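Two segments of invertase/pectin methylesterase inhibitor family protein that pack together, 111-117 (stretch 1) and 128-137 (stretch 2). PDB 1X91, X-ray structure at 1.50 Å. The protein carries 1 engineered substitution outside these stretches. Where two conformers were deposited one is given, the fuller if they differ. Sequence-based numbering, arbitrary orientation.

Stretch 1 111-117: GADTCLD
Stretch 2 (128-137) SVVNNSKTIK

The backbones come close at one point, where the CA atoms of Ala112 and Ser133 are 5.1 Å apart. Both residues at this point have small side chains. The CB of Ala112 lies 3.6 Å from the backbone O of Ser133, so a methyl group rests directly on the neighbouring helix backbone.

Both stretches are helical throughout, and each helix extends beyond its stretch at both ends. Phi lies between -54° and -72°, psi between -30° and -48°. Backbone hydrogen bonds run from each N to the O four residues earlier, from Cys115 N to Gly111 O (3.0 Å) through Asp117 in stretch 1, and from Asn132 N to Ser128 O (2.8 Å) through Lys137 in stretch 2. The helices run roughly antiparallel. Their N-to-C directions differ by 150°, with a signed crossing angle of -150°, and the axes approach to 8.6 Å. The second point of register is Leu116 opposite Val130, with CA atoms 6.3 Å apart. The contact buries 400 Å² in all, both sides summed.

Ala112 points its CB toward stretch 2. Besides the Ser133 carbonyl, this CB meets Ile136 CG2 at 3.9 Å. Ile136 has chi1 m and chi2 t. Both residues are buried, as suits their apolar side chains.

Leu116 has the largest area covered by the other stretch, 88 Å². Its CA-to-CB bond points sideways, but chi1 m (-79°) and chi2 t (167°) bring the end of the side chain nearer. It sits as a knob among Val130, Ser133, Lys134 and Lys137. Leu116 CG is 3.6 Å from Ser133 CB. Leu116 CD2 is 3.8 Å from Val130 O and 4.1 Å from Val130 CG1, with Val130 chi1 t. Leu116 CD1 lies 4.2 Å from Lys134 CG and 4.4 Å from Lys137 CD. The aliphatic parts of the lysines thus line the hole, while their charged ends reach past it.

Cys115 points toward stretch 2 with chi1 t. Its SG is 3.8 Å from Val129 CG1, an apolar contact, and 3.7 Å from Ser133 OG. Val129 has chi1 t. The sulfur is also bonded covalently to a group elsewhere in the structure.

Ser133 is buried but its hydroxyl is not left unpaired. With chi1 m, OG donates to Val129 O at 2.9 Å, one turn back in its own helix. This satisfies the polar group, and its CB packs against Leu116.

A salt bridge is the polar link across the pair. Lys137 points its CB toward stretch 1 and is fully extended, with all four chi angles t. Its NZ donates a hydrogen bond to Asp113 OD1 at 2.8 Å. Asp113 starts sideways, and its end comes nearer with chi1 at -137°, between wells, and chi2 at -6°. Both residues are partly exposed, and their opposite charges pair beside the apolar packing around Leu116.

Gly111, Thr114, Asp117, Ser128, Asn131, Asn132 and Thr135 make no contact across the pair.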

# COMPACT_ATOMS: atom_id res chain seq x y z
N GLY A 111 -2.79 -7.97 -0.71
CA GLY A 111 -1.62 -8.39 -1.47
C GLY A 111 -0.36 -8.15 -0.68
O GLY A 111 0.50 -9.06 -0.59
N ALA A 112 -0.19 -6.96 -0.09
CA ALA A 112 0.96 -6.69 0.74
C ALA A 112 1.01 -7.61 1.96
O ALA A 112 2.07 -8.12 2.29
CB ALA A 112 1.02 -5.23 1.15
N ASP A 113 -0.13 -7.86 2.59
CA ASP A 113 -0.22 -8.67 3.81
C ASP A 113 0.15 -10.11 3.47
O ASP A 113 0.84 -10.80 4.26
CB ASP A 113 -1.64 -8.61 4.38
CG ASP A 113 -1.70 -8.44 5.91
OD1 ASP A 113 -0.66 -8.46 6.61
OD2 ASP A 113 -2.82 -8.24 6.48
N THR A 114 -0.28 -10.55 2.30
CA THR A 114 -0.03 -11.93 1.85
C THR A 114 1.45 -12.11 1.55
O THR A 114 2.02 -13.10 1.97
CB THR A 114 -0.83 -12.26 0.62
OG1 THR A 114 -2.24 -12.29 0.91
CG2 THR A 114 -0.47 -13.68 0.08
N CYS A 115 2.06 -11.13 0.89
CA CYS A 115 3.51 -11.14 0.73
C CYS A 115 4.22 -11.28 2.07
O CYS A 115 5.10 -12.14 2.24
CB CYS A 115 4.00 -9.91 -0.04
SG CYS A 115 5.84 -9.93 -0.23
N LEU A 116 3.81 -10.50 3.07
CA LEU A 116 4.43 -10.58 4.39
C LEU A 116 4.27 -11.99 4.97
O LEU A 116 5.22 -12.56 5.53
CB LEU A 116 3.78 -9.59 5.32
CG LEU A 116 4.27 -8.19 5.14
CD1 LEU A 116 3.37 -7.23 5.89
CD2 LEU A 116 5.75 -8.11 5.60
N ASP A 117 3.09 -12.58 4.82
CA ASP A 117 2.86 -13.96 5.28
C ASP A 117 3.63 -15.02 4.44
O ASP A 117 4.02 -16.08 4.96
CB ASP A 117 1.35 -14.26 5.27
CG ASP A 117 0.58 -13.51 6.37
OD1 ASP A 117 1.20 -12.98 7.32
OD2 ASP A 117 -0.66 -13.40 6.36
N SER A 128 14.13 -5.01 2.48
CA SER A 128 13.38 -4.03 1.67
C SER A 128 12.03 -4.62 1.27
O SER A 128 11.03 -3.91 1.24
CB SER A 128 14.19 -3.52 0.46
OG SER A 128 14.12 -4.46 -0.57
N VAL A 129 11.96 -5.92 0.94
CA VAL A 129 10.68 -6.53 0.66
C VAL A 129 9.78 -6.45 1.89
O VAL A 129 8.59 -6.06 1.79
CB VAL A 129 10.81 -8.00 0.16
CG1 VAL A 129 9.43 -8.68 0.06
CG2 VAL A 129 11.56 -8.06 -1.16
N VAL A 130 10.29 -6.80 3.06
CA VAL A 130 9.47 -6.80 4.28
C VAL A 130 9.06 -5.37 4.63
O VAL A 130 7.90 -5.11 4.90
CB VAL A 130 10.26 -7.43 5.47
CG1 VAL A 130 9.55 -7.18 6.82
CG2 VAL A 130 10.49 -8.89 5.23
N ASN A 131 10.00 -4.45 4.54
CA ASN A 131 9.77 -3.08 4.99
C ASN A 131 8.82 -2.40 4.01
O ASN A 131 7.93 -1.71 4.45
CB ASN A 131 11.07 -2.30 5.11
CG ASN A 131 11.93 -2.78 6.27
OD1 ASN A 131 11.48 -3.57 7.10
ND2 ASN A 131 13.19 -2.33 6.29
N ASN A 132 9.04 -2.55 2.71
CA ASN A 132 8.11 -1.98 1.72
C ASN A 132 6.72 -2.57 1.84
O ASN A 132 5.73 -1.88 1.62
CB ASN A 132 8.60 -2.13 0.29
CG ASN A 132 9.70 -1.14 -0.07
OD1 ASN A 132 10.20 -0.40 0.78
ND2 ASN A 132 10.09 -1.14 -1.35
N SER A 133 6.61 -3.87 2.15
CA SER A 133 5.30 -4.49 2.33
C SER A 133 4.57 -3.91 3.52
O SER A 133 3.38 -3.65 3.44
CB SER A 133 5.39 -6.01 2.48
OG SER A 133 5.80 -6.58 1.24
N LYS A 134 5.29 -3.72 4.61
CA LYS A 134 4.72 -3.04 5.76
C LYS A 134 4.31 -1.60 5.41
O LYS A 134 3.23 -1.15 5.78
CB LYS A 134 5.70 -3.03 6.94
CG LYS A 134 5.90 -4.37 7.53
CD LYS A 134 6.91 -4.30 8.69
CE LYS A 134 7.13 -5.66 9.30
NZ LYS A 134 8.10 -5.53 10.44
N THR A 135 5.15 -0.88 4.69
CA THR A 135 4.86 0.50 4.27
C THR A 135 3.62 0.54 3.40
O THR A 135 2.75 1.38 3.58
CB THR A 135 6.06 1.06 3.52
OG1 THR A 135 7.10 1.28 4.51
CG2 THR A 135 5.76 2.40 2.84
N ILE A 136 3.49 -0.40 2.48
CA ILE A 136 2.31 -0.39 1.62
C ILE A 136 1.06 -0.73 2.40
O ILE A 136 0.02 -0.14 2.17
CB ILE A 136 2.53 -1.33 0.39
CG1 ILE A 136 3.54 -0.70 -0.53
CG2 ILE A 136 1.22 -1.65 -0.35
CD1 ILE A 136 4.22 -1.67 -1.47
N LYS A 137 1.14 -1.68 3.34
CA LYS A 137 0.02 -1.99 4.16
C LYS A 137 -0.44 -0.73 4.93
O LYS A 137 -1.64 -0.44 5.00
CB LYS A 137 0.40 -3.14 5.09
CG LYS A 137 -0.64 -3.52 6.03
CD LYS A 137 -0.22 -4.87 6.69
CE LYS A 137 -1.18 -5.20 7.75
NZ LYS A 137 -0.75 -6.37 8.51